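Protein of unknown function with a Fic domain (PDB 3CUC) is of unknown function but belongs to the Fic/DOC family, a group of compact, mostly helical proteins. Local coordinates at residues T161-V164 and D165-N168; G174-T177 and P178-A182; L184-Y187 and R188-I192; N208-L211 and H212-Y216. All coordinates share one frame; numbering follows the deposited sequence.

How the contacts relate
The four contacts follow one another along the chain on three successive helices. Contact 1 sits on helix 156-173. Contact 2 is the turn into helix 178-192 and contact 3 the later part of that helix, with centres about 14 Å apart. Contact 4 closes helix 199-213. Centres of contacts 2 and 4 are about 10 Å apart, those of contacts 1 and 3 about 11 Å, and contact 4 lies about 17 Å from 1 and 3. Side chains of the three helices pack together, Tyr167 reaching Leu181, Leu185 and Val210. The HPFxDGN-type Fic signature begins between helices 178-192 and 199-213 and runs into the latter; contacts 2 to 4 lie on these two helices.

Contact 1. Residues T161-V164 and D165-N168; sequences TSLV and DWYN
Leu163 and Trp166, one turn apart on helix 156-173, form the packed side of this contact. The leucine methyl CD1 comes obliquely against the indole, 4.1 Å from Trp166 CE3. With CG anti to the backbone N (chi1 161°), the six-membered ring is placed beside the Leu163 carbonyl, which meets its edge close to the ring plane, Leu163 O being 3.4 Å from Trp166 CE3. Successive i to i+4 backbone bonds hold the turn, among them Trp166 N to Ser162 O at 2.8 Å and Asn168 N to Val164 O at 3.0 Å.

The other side is looser and faces solvent. Here Thr161 and Asp165 run side by side in the same direction; beyond the backbone bond between them, their side chains meet only where Thr161 CG2 lies 3.8 Å from Asp165 OD2. The threonine hydroxyl is bonded instead to Glu97 and to the Pro157 carbonyl, and Asn168 turns OD1 to the Leu95 amide.

Beyond the helix, Val164 packs on Ile100 of helix 97-107. Trp166 makes a cation-pi contact with Arg188 and touches Leu181 and Leu184 of helix 178-192, while Tyr167 reaches across to Phe209 and Val210 of helix 199-213.

Contact 2. Residues G174-T177 and P178-A182; sequences GILT and PVELA
Two torsions bring Thr177 and Glu180 together: the threonine hydroxyl is tucked between its own backbone N and carbonyl carbon (chi1 74°), and Glu180 CG lies anti to its carbonyl carbon (chi1 -71°), so that the glutamate chain, extended beyond CG, turns back toward the start of the helix. The bonds then run both ways. Glu180 N donates to Thr177 OG1 at 3.1 Å, and Thr177 N donates to Glu180 OE1 at 2.9 Å, reaching the carboxylate from above its plane by 41°. The Glu180 carboxylate, near the first turn, would probably be favoured by the positive end of the helix dipole. Thr177 O takes the Leu181 amide at 2.9 Å, nearly along the C=O axis, and so begins the regular helical bonding.

Leu176 flanks these bonds. Its CD2 lies beside the carboxylate, 3.7 Å from Glu180 OE1, while Leu176 CD1 makes the apolar contact with Leu181 CD1 at 4.1 Å, the two leucines crossing at about a right angle. Both leucines also touch Glu170 on the preceding helix, whereas Val179 packs on Ser263 and Leu266 of helix 256-277.

With Thr177 as N-cap and Pro178 as the first helical residue, this is a capping box opening helix 178-192.

Contact 3. Residues L184-Y187 and R188-I192; sequences LLHY and RYIRI
Between 184-187 and 188-192 the backbone is regular alpha-helix, the last two and a half turns or so of helix 178-192, which leads straight into the Fic signature loop. Four i to i+4 bonds tie the segments, running from Arg188 N to Leu184 O through Arg191 N to Tyr187 O.

Arg188, its chain extended from CG to NE, passes obliquely by Leu184, with Arg188 NE 4.1 Å from Leu184 CG. Its NH2 is bonded to the Ala250 carbonyl. His186 comes close to Ile190, with His186 ND1 4.3 Å from Ile190 CB, and His186 NE2 is hydrogen-bonded to the Tyr229 hydroxyl. The Tyr187 ring lies in a buried place against Leu233, Cys236 and Ala240 of helix 226-240, and its hydroxyl is also bonded to Asp237.

Tyr187 and Arg191 run alongside each other in one direction. A chi1 of -73° puts Arg191 CG over one face of the Tyr187 ring in a CH-pi contact, displaced toward the rim and 3.9 Å from the ring centroid; bends at chi2 and chi3 (-63° and -57°) then bring the guanidinium round to the hydroxyl. There it stands almost upright to the ring, and Arg191 NH1, with its partner in the guanidinium plane, donates to Tyr187 OH at 3.0 Å.

Contact 4. Residues N208-L211 and H212-Y216; sequences NFVL and HRYGY
Leu211 O accepts the amide of Tyr216 at 2.8 Å, and His212 O takes Gly215 N at 3.1 Å; with Gly215 at positive phi, this pair of bonds is a Schellman motif that ends helix 199-213. Arg213 N to Phe209 O and the longer Tyr214 N to Val210 O, at 3.3 Å, are the last i to i+4 bonds of the helix.

The bend of Arg213 at chi3 (-71°) turns one face of its guanidinium onto Phe209 CZ, which lies over the centre of the group, 3.6 Å from Arg213 CZ, with the two planes 57° apart. NE and NH1 are bonded to the carbonyls of Ala88 and Arg93, which should help fix the rotation of the group against the ring. The aliphatic part of the same chain serves the next aromatic, since Arg213 CG lies over the centre of one face of Tyr214.

Further out, Val210 CG1 meets Tyr214 CD2 at 4.0 Å, and Leu211 CB meets Tyr216 CB at the same distance. Val210 leans on Ala182 and Leu185 of helix 178-192, Tyr214 and Tyr216 both touch Pro178 at that helix's start, and Phe209 and His212 pack on Ala88 of helix 68-89.

Contact 1. Residues T161-V164 and D165-N168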
loop_
_atom_site.group_PDB
_atom_site.type_symbol
_atom_site.label_atom_id
_atom_site.label_comp_id
_atom_site.label_asym_id
_atom_site.label_seq_id
_atom_site.Cartn_x
_atom_site.Cartn_y
_atom_site.Cartn_z
ATOM N N THR A 161 8.351 -16.725 -0.285
ATOM C CA THR A 161 7.695 -17.768 -1.067
ATOM C C THR A 161 6.424 -18.241 -0.364
ATOM O O THR A 161 5.419 -18.505 -1.016
ATOM C CB THR A 161 8.621 -18.965 -1.318
ATOM O OG1 THR A 161 9.799 -18.517 -1.989
ATOM C CG2 THR A 161 7.925 -20.023 -2.174
ATOM N N SER A 162 6.469 -18.330 0.963
ATOM C CA SER A 162 5.291 -18.709 1.745
ATOM C C SER A 162 4.184 -17.665 1.650
ATOM O O SER A 162 3.001 -18.016 1.609
ATOM C CB SER A 162 5.664 -18.936 3.212
ATOM O OG SER A 162 6.407 -20.131 3.342
ATOM N N LEU A 163 4.578 -16.390 1.618
ATOM C CA LEU A 163 3.637 -15.274 1.594
ATOM C C LEU A 163 2.841 -15.238 0.293
ATOM O O LEU A 163 1.613 -15.120 0.313
ATOM C CB LEU A 163 4.382 -13.954 1.776
ATOM C CG LEU A 163 3.536 -12.686 1.909
ATOM C CD1 LEU A 163 2.815 -12.662 3.248
ATOM C CD2 LEU A 163 4.423 -11.447 1.732
ATOM N N VAL A 164 3.540 -15.336 -0.835
ATOM C CA VAL A 164 2.864 -15.308 -2.134
ATOM C C VAL A 164 2.038 -16.577 -2.341
ATOM O O VAL A 164 0.916 -16.509 -2.834
ATOM C CB VAL A 164 3.835 -15.087 -3.328
ATOM C CG1 VAL A 164 4.402 -13.682 -3.293
ATOM C CG2 VAL A 164 4.945 -16.121 -3.337
ATOM N N ASP A 165 2.578 -17.727 -1.948
ATOM C CA ASP A 165 1.814 -18.975 -1.989
ATOM C C ASP A 165 0.564 -18.853 -1.121
ATOM O O ASP A 165 -0.522 -19.242 -1.543
ATOM C CB ASP A 165 2.659 -20.173 -1.530
ATOM C CG ASP A 165 3.782 -20.526 -2.508
ATOM O OD1 ASP A 165 4.007 -19.779 -3.489
ATOM O OD2 ASP A 165 4.456 -21.555 -2.284
ATOM N N TRP A 166 0.717 -18.297 0.079
ATOM C CA TRP A 166 -0.419 -18.100 0.973
ATOM C C TRP A 166 -1.468 -17.184 0.339
ATOM O O TRP A 166 -2.669 -17.482 0.369
ATOM C CB TRP A 166 0.017 -17.516 2.325
ATOM C CG TRP A 166 -1.130 -16.885 3.053
ATOM C CD1 TRP A 166 -2.092 -17.523 3.774
ATOM C CD2 TRP A 166 -1.465 -15.495 3.078
ATOM N NE1 TRP A 166 -2.997 -16.617 4.265
ATOM C CE2 TRP A 166 -2.635 -15.362 3.852
ATOM C CE3 TRP A 166 -0.886 -14.347 2.523
ATOM C CZ2 TRP A 166 -3.235 -14.125 4.094
ATOM C CZ3 TRP A 166 -1.484 -13.121 2.758
ATOM C CH2 TRP A 166 -2.646 -13.018 3.540
ATOM N N TYR A 167 -1.005 -16.063 -0.218
ATOM C CA TYR A 167 -1.908 -15.050 -0.762
ATOM C C TYR A 167 -2.773 -15.649 -1.867
ATOM O O TYR A 167 -4.003 -15.585 -1.820
ATOM C CB TYR A 167 -1.131 -13.837 -1.297
ATOM C CG TYR A 167 -2.014 -12.893 -2.074
ATOM C CD1 TYR A 167 -2.784 -11.932 -1.419
ATOM C CD2 TYR A 167 -2.119 -12.988 -3.459
ATOM C CE1 TYR A 167 -3.627 -11.075 -2.129
ATOM C CE2 TYR A 167 -2.958 -12.139 -4.177
ATOM C CZ TYR A 167 -3.710 -11.186 -3.507
ATOM O OH TYR A 167 -4.545 -10.346 -4.211
ATOM N N ASN A 168 -2.109 -16.246 -2.849
ATOM C CA ASN A 168 -2.789 -16.814 -4.003
ATOM C C ASN A 168 -3.727 -17.976 -3.636
ATOM O O ASN A 168 -4.697 -18.246 -4.348
ATOM C CB ASN A 168 -1.763 -17.257 -5.047
ATOM C CG ASN A 168 -0.948 -16.091 -5.604
ATOM O OD1 ASN A 168 -1.499 -15.101 -6.077
ATOM N ND2 ASN A 168 0.366 -16.215 -5.551
#

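Contact 2. Residues G174-T177 and P178-A182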
loop_
_atom_site.group_PDB
_atom_site.type_symbol
_atom_site.label_atom_id
_atom_site.label_comp_id
_atom_site.label_asym_id
_atom_site.label_seq_id
_atom_site.Cartn_x
_atom_site.Cartn_y
_atom_site.Cartn_z
ATOM N N GLY A 174 -11.467 -17.863 -1.865
ATOM C CA GLY A 174 -12.482 -16.811 -1.853
ATOM C C GLY A 174 -13.287 -16.693 -0.572
ATOM O O GLY A 174 -14.478 -16.414 -0.622
ATOM N N ILE A 175 -12.633 -16.898 0.571
ATOM C CA ILE A 175 -13.279 -16.765 1.875
ATOM C C ILE A 175 -13.105 -15.358 2.439
ATOM O O ILE A 175 -14.074 -14.763 2.894
ATOM C CB ILE A 175 -12.733 -17.782 2.893
ATOM C CG1 ILE A 175 -13.135 -19.202 2.494
ATOM C CG2 ILE A 175 -13.246 -17.461 4.303
ATOM C CD1 ILE A 175 -12.503 -20.283 3.358
ATOM N N LEU A 176 -11.881 -14.832 2.414
ATOM C CA LEU A 176 -11.604 -13.491 2.952
ATOM C C LEU A 176 -12.179 -12.373 2.067
ATOM O O LEU A 176 -12.182 -12.480 0.830
ATOM C CB LEU A 176 -10.095 -13.282 3.124
ATOM C CG LEU A 176 -9.369 -14.210 4.105
ATOM C CD1 LEU A 176 -7.873 -14.114 3.907
ATOM C CD2 LEU A 176 -9.739 -13.897 5.549
ATOM N N THR A 177 -12.667 -11.308 2.708
ATOM C CA THR A 177 -13.055 -10.092 1.994
ATOM C C THR A 177 -11.782 -9.413 1.491
ATOM O O THR A 177 -10.715 -9.589 2.083
ATOM C CB THR A 177 -13.821 -9.077 2.888
ATOM O OG1 THR A 177 -12.916 -8.438 3.802
ATOM C CG2 THR A 177 -14.939 -9.750 3.660
ATOM N N PRO A 178 -11.876 -8.641 0.394
ATOM C CA PRO A 178 -10.687 -7.924 -0.088
ATOM C C PRO A 178 -10.019 -7.022 0.947
ATOM O O PRO A 178 -8.799 -6.889 0.919
ATOM C CB PRO A 178 -11.226 -7.107 -1.270
ATOM C CG PRO A 178 -12.381 -7.911 -1.761
ATOM C CD PRO A 178 -13.031 -8.421 -0.494
ATOM N N VAL A 179 -10.794 -6.419 1.849
ATOM C CA VAL A 179 -10.214 -5.559 2.890
ATOM C C VAL A 179 -9.391 -6.398 3.860
ATOM O O VAL A 179 -8.274 -6.021 4.227
ATOM C CB VAL A 179 -11.291 -4.766 3.664
ATOM C CG1 VAL A 179 -10.655 -3.870 4.725
ATOM C CG2 VAL A 179 -12.108 -3.925 2.702
ATOM N N GLU A 180 -9.948 -7.542 4.257
ATOM C CA GLU A 180 -9.258 -8.478 5.143
ATOM C C GLU A 180 -7.973 -9.002 4.508
ATOM O O GLU A 180 -6.910 -8.960 5.125
ATOM C CB GLU A 180 -10.166 -9.664 5.486
ATOM C CG GLU A 180 -11.326 -9.323 6.410
ATOM C CD GLU A 180 -12.381 -10.420 6.472
ATOM O OE1 GLU A 180 -12.368 -11.334 5.617
ATOM O OE2 GLU A 180 -13.235 -10.365 7.381
ATOM N N LEU A 181 -8.084 -9.496 3.278
ATOM C CA LEU A 181 -6.942 -10.070 2.571
ATOM C C LEU A 181 -5.860 -9.013 2.376
ATOM O O LEU A 181 -4.670 -9.298 2.538
ATOM C CB LEU A 181 -7.373 -10.661 1.217
ATOM C CG LEU A 181 -6.273 -11.298 0.350
ATOM C CD1 LEU A 181 -5.501 -12.359 1.112
ATOM C CD2 LEU A 181 -6.847 -11.883 -0.930
ATOM N N ALA A 182 -6.285 -7.795 2.036
ATOM C CA ALA A 182 -5.367 -6.674 1.863
ATOM C C ALA A 182 -4.677 -6.346 3.180
ATOM O O ALA A 182 -3.463 -6.167 3.214
ATOM C CB ALA A 182 -6.100 -5.452 1.328
#

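Contact 3. Residues L184-Y187 and R188-I192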
loop_
_atom_site.group_PDB
_atom_site.type_symbol
_atom_site.label_atom_id
_atom_site.label_comp_id
_atom_site.label_asym_id
_atom_site.label_seq_id
_atom_site.Cartn_x
_atom_site.Cartn_y
_atom_site.Cartn_z
ATOM N N LEU A 184 -4.165 -8.267 5.795
ATOM C CA LEU A 184 -3.284 -9.352 6.225
ATOM C C LEU A 184 -2.046 -9.457 5.341
ATOM O O LEU A 184 -0.960 -9.742 5.842
ATOM C CB LEU A 184 -4.042 -10.682 6.263
ATOM C CG LEU A 184 -3.549 -11.769 7.224
ATOM C CD1 LEU A 184 -3.187 -11.215 8.602
ATOM C CD2 LEU A 184 -4.622 -12.838 7.357
ATOM N N LEU A 185 -2.205 -9.214 4.038
ATOM C CA LEU A 185 -1.059 -9.139 3.119
ATOM C C LEU A 185 -0.087 -8.023 3.523
ATOM O O LEU A 185 1.128 -8.230 3.556
ATOM C CB LEU A 185 -1.525 -8.923 1.670
ATOM C CG LEU A 185 -0.435 -8.800 0.592
ATOM C CD1 LEU A 185 0.512 -9.995 0.623
ATOM C CD2 LEU A 185 -1.044 -8.638 -0.791
ATOM N N HIS A 186 -0.634 -6.846 3.814
ATOM C CA HIS A 186 0.151 -5.704 4.279
ATOM C C HIS A 186 0.910 -6.067 5.546
ATOM O O HIS A 186 2.123 -5.856 5.645
ATOM C CB HIS A 186 -0.782 -4.520 4.552
ATOM C CG HIS A 186 -0.099 -3.305 5.100
ATOM N ND1 HIS A 186 0.622 -3.315 6.274
ATOM C CD2 HIS A 186 -0.060 -2.030 4.646
ATOM C CE1 HIS A 186 1.092 -2.104 6.508
ATOM N NE2 HIS A 186 0.690 -1.304 5.538
ATOM N N TYR A 187 0.191 -6.626 6.512
ATOM C CA TYR A 187 0.770 -6.895 7.823
ATOM C C TYR A 187 1.894 -7.915 7.764
ATOM O O TYR A 187 2.989 -7.664 8.259
ATOM C CB TYR A 187 -0.289 -7.373 8.813
ATOM C CG TYR A 187 0.281 -7.489 10.201
ATOM C CD1 TYR A 187 0.449 -6.357 10.995
ATOM C CD2 TYR A 187 0.695 -8.718 10.704
ATOM C CE1 TYR A 187 0.991 -6.448 12.263
ATOM C CE2 TYR A 187 1.240 -8.823 11.969
ATOM C CZ TYR A 187 1.388 -7.686 12.749
ATOM O OH TYR A 187 1.927 -7.793 14.017
ATOM N N ARG A 188 1.615 -9.065 7.162
ATOM C CA ARG A 188 2.617 -10.117 7.029
ATOM C C ARG A 188 3.842 -9.632 6.261
ATOM O O ARG A 188 4.974 -9.868 6.690
ATOM C CB ARG A 188 2.014 -11.351 6.364
ATOM C CG ARG A 188 1.001 -12.047 7.248
ATOM C CD ARG A 188 0.450 -13.294 6.597
ATOM N NE ARG A 188 -0.209 -14.160 7.571
ATOM C CZ ARG A 188 -0.607 -15.406 7.328
ATOM N NH1 ARG A 188 -0.416 -15.965 6.141
ATOM N NH2 ARG A 188 -1.198 -16.102 8.286
ATOM N N TYR A 189 3.616 -8.939 5.144
ATOM C CA TYR A 189 4.714 -8.363 4.367
ATOM C C TYR A 189 5.558 -7.410 5.213
ATOM O O TYR A 189 6.789 -7.528 5.253
ATOM C CB TYR A 189 4.211 -7.622 3.123
ATOM C CG TYR A 189 5.330 -6.905 2.395
ATOM C CD1 TYR A 189 6.107 -7.572 1.451
ATOM C CD2 TYR A 189 5.632 -5.574 2.678
ATOM C CE1 TYR A 189 7.146 -6.931 0.800
ATOM C CE2 TYR A 189 6.665 -4.926 2.033
ATOM C CZ TYR A 189 7.419 -5.606 1.099
ATOM O OH TYR A 189 8.444 -4.953 0.460
ATOM N N ILE A 190 4.895 -6.471 5.887
ATOM C CA ILE A 190 5.604 -5.466 6.677
ATOM C C ILE A 190 6.398 -6.115 7.824
ATOM O O ILE A 190 7.440 -5.598 8.233
ATOM C CB ILE A 190 4.641 -4.365 7.214
ATOM C CG1 ILE A 190 5.388 -3.042 7.405
ATOM C CG2 ILE A 190 3.964 -4.800 8.513
ATOM C CD1 ILE A 190 5.742 -2.342 6.091
ATOM N N ARG A 191 5.915 -7.253 8.325
ATOM C CA ARG A 191 6.618 -7.994 9.382
ATOM C C ARG A 191 7.830 -8.755 8.859
ATOM O O ARG A 191 8.814 -8.902 9.571
ATOM C CB ARG A 191 5.675 -8.961 10.104
ATOM C CG ARG A 191 4.666 -8.295 11.045
ATOM C CD ARG A 191 5.338 -7.569 12.201
ATOM N NE ARG A 191 6.191 -8.456 12.989
ATOM C CZ ARG A 191 5.814 -9.104 14.090
ATOM N NH1 ARG A 191 4.580 -8.982 14.567
ATOM N NH2 ARG A 191 6.686 -9.882 14.721
ATOM N N ILE A 192 7.756 -9.244 7.624
ATOM C CA ILE A 192 8.924 -9.836 6.959
ATOM C C ILE A 192 9.957 -8.740 6.634
ATOM O O ILE A 192 11.153 -8.916 6.863
ATOM C CB ILE A 192 8.534 -10.581 5.658
ATOM C CG1 ILE A 192 7.595 -11.757 5.950
ATOM C CG2 ILE A 192 9.774 -11.107 4.945
ATOM C CD1 ILE A 192 6.977 -12.358 4.695
#

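Contact 4. Residues N208-L211 and H212-Y216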
loop_
_atom_site.group_PDB
_atom_site.type_symbol
_atom_site.label_atom_id
_atom_site.label_comp_id
_atom_site.label_asym_id
_atom_site.label_seq_id
_atom_site.Cartn_x
_atom_site.Cartn_y
_atom_site.Cartn_z
ATOM N N ASN A 208 -3.465 -1.609 -2.168
ATOM C CA ASN A 208 -4.221 -1.073 -3.286
ATOM C C ASN A 208 -4.231 -1.999 -4.496
ATOM O O ASN A 208 -5.140 -1.921 -5.329
ATOM C CB ASN A 208 -3.730 0.331 -3.638
ATOM C CG ASN A 208 -4.173 1.370 -2.615
ATOM O OD1 ASN A 208 -5.207 1.217 -1.960
ATOM N ND2 ASN A 208 -3.394 2.432 -2.477
ATOM N N PHE A 209 -3.247 -2.895 -4.575
ATOM C CA PHE A 209 -3.272 -3.958 -5.577
ATOM C C PHE A 209 -4.481 -4.852 -5.340
ATOM O O PHE A 209 -5.243 -5.138 -6.259
ATOM C CB PHE A 209 -1.983 -4.778 -5.533
ATOM C CG PHE A 209 -2.055 -6.083 -6.281
ATOM C CD1 PHE A 209 -1.800 -6.138 -7.645
ATOM C CD2 PHE A 209 -2.355 -7.262 -5.614
ATOM C CE1 PHE A 209 -1.852 -7.346 -8.336
ATOM C CE2 PHE A 209 -2.412 -8.469 -6.295
ATOM C CZ PHE A 209 -2.157 -8.510 -7.662
ATOM N N VAL A 210 -4.651 -5.278 -4.095
ATOM C CA VAL A 210 -5.743 -6.165 -3.745
ATOM C C VAL A 210 -7.091 -5.483 -3.995
ATOM O O VAL A 210 -7.952 -6.030 -4.687
ATOM C CB VAL A 210 -5.630 -6.636 -2.280
ATOM C CG1 VAL A 210 -6.826 -7.508 -1.901
ATOM C CG2 VAL A 210 -4.314 -7.392 -2.068
ATOM N N LEU A 211 -7.254 -4.280 -3.458
ATOM C CA LEU A 211 -8.508 -3.552 -3.592
ATOM C C LEU A 211 -8.871 -3.288 -5.050
ATOM O O LEU A 211 -10.024 -3.438 -5.441
ATOM C CB LEU A 211 -8.447 -2.219 -2.839
ATOM C CG LEU A 211 -8.312 -2.251 -1.316
ATOM C CD1 LEU A 211 -8.247 -0.835 -0.753
ATOM C CD2 LEU A 211 -9.460 -2.999 -0.705
ATOM N N HIS A 212 -7.897 -2.887 -5.855
ATOM C CA HIS A 212 -8.174 -2.571 -7.258
ATOM C C HIS A 212 -8.599 -3.822 -8.042
ATOM O O HIS A 212 -9.554 -3.782 -8.830
ATOM C CB HIS A 212 -6.955 -1.931 -7.912
ATOM C CG HIS A 212 -7.222 -1.378 -9.273
ATOM N ND1 HIS A 212 -8.089 -0.330 -9.491
ATOM C CD2 HIS A 212 -6.726 -1.717 -10.487
ATOM C CE1 HIS A 212 -8.120 -0.053 -10.783
ATOM N NE2 HIS A 212 -7.301 -0.878 -11.408
ATOM N N ARG A 213 -7.880 -4.921 -7.819
ATOM C CA ARG A 213 -8.177 -6.191 -8.469
ATOM C C ARG A 213 -9.631 -6.600 -8.274
ATOM O O ARG A 213 -10.263 -7.069 -9.214
ATOM C CB ARG A 213 -7.250 -7.290 -7.943
ATOM C CG ARG A 213 -7.739 -8.710 -8.214
ATOM C CD ARG A 213 -6.580 -9.684 -8.218
ATOM N NE ARG A 213 -5.746 -9.489 -9.400
ATOM C CZ ARG A 213 -4.655 -10.190 -9.688
ATOM N NH1 ARG A 213 -4.238 -11.152 -8.882
ATOM N NH2 ARG A 213 -3.987 -9.920 -10.795
ATOM N N TYR A 214 -10.150 -6.415 -7.062
ATOM C CA TYR A 214 -11.514 -6.823 -6.736
ATOM C C TYR A 214 -12.524 -5.673 -6.811
ATOM O O TYR A 214 -13.571 -5.718 -6.181
ATOM C CB TYR A 214 -11.539 -7.520 -5.366
ATOM C CG TYR A 214 -10.665 -8.762 -5.350
ATOM C CD1 TYR A 214 -11.007 -9.877 -6.100
ATOM C CD2 TYR A 214 -9.486 -8.807 -4.616
ATOM C CE1 TYR A 214 -10.213 -11.011 -6.117
ATOM C CE2 TYR A 214 -8.684 -9.943 -4.626
ATOM C CZ TYR A 214 -9.059 -11.042 -5.382
ATOM O OH TYR A 214 -8.280 -12.175 -5.406
ATOM N N GLY A 215 -12.220 -4.654 -7.606
ATOM C CA GLY A 215 -13.190 -3.605 -7.925
ATOM C C GLY A 215 -13.518 -2.609 -6.820
ATOM O O GLY A 215 -14.559 -1.950 -6.866
ATOM N N TYR A 216 -12.646 -2.492 -5.824
ATOM C CA TYR A 216 -12.829 -1.494 -4.783
ATOM C C TYR A 216 -12.020 -0.261 -5.150
ATOM O O TYR A 216 -11.007 -0.371 -5.837
ATOM C CB TYR A 216 -12.350 -2.019 -3.435
ATOM C CG TYR A 216 -13.258 -3.035 -2.780
ATOM C CD1 TYR A 216 -13.509 -4.262 -3.380
ATOM C CD2 TYR A 216 -13.838 -2.779 -1.535
ATOM C CE1 TYR A 216 -14.333 -5.200 -2.773
ATOM C CE2 TYR A 216 -14.659 -3.711 -0.918
ATOM C CZ TYR A 216 -14.897 -4.918 -1.534
ATOM O OH TYR A 216 -15.710 -5.835 -0.914
#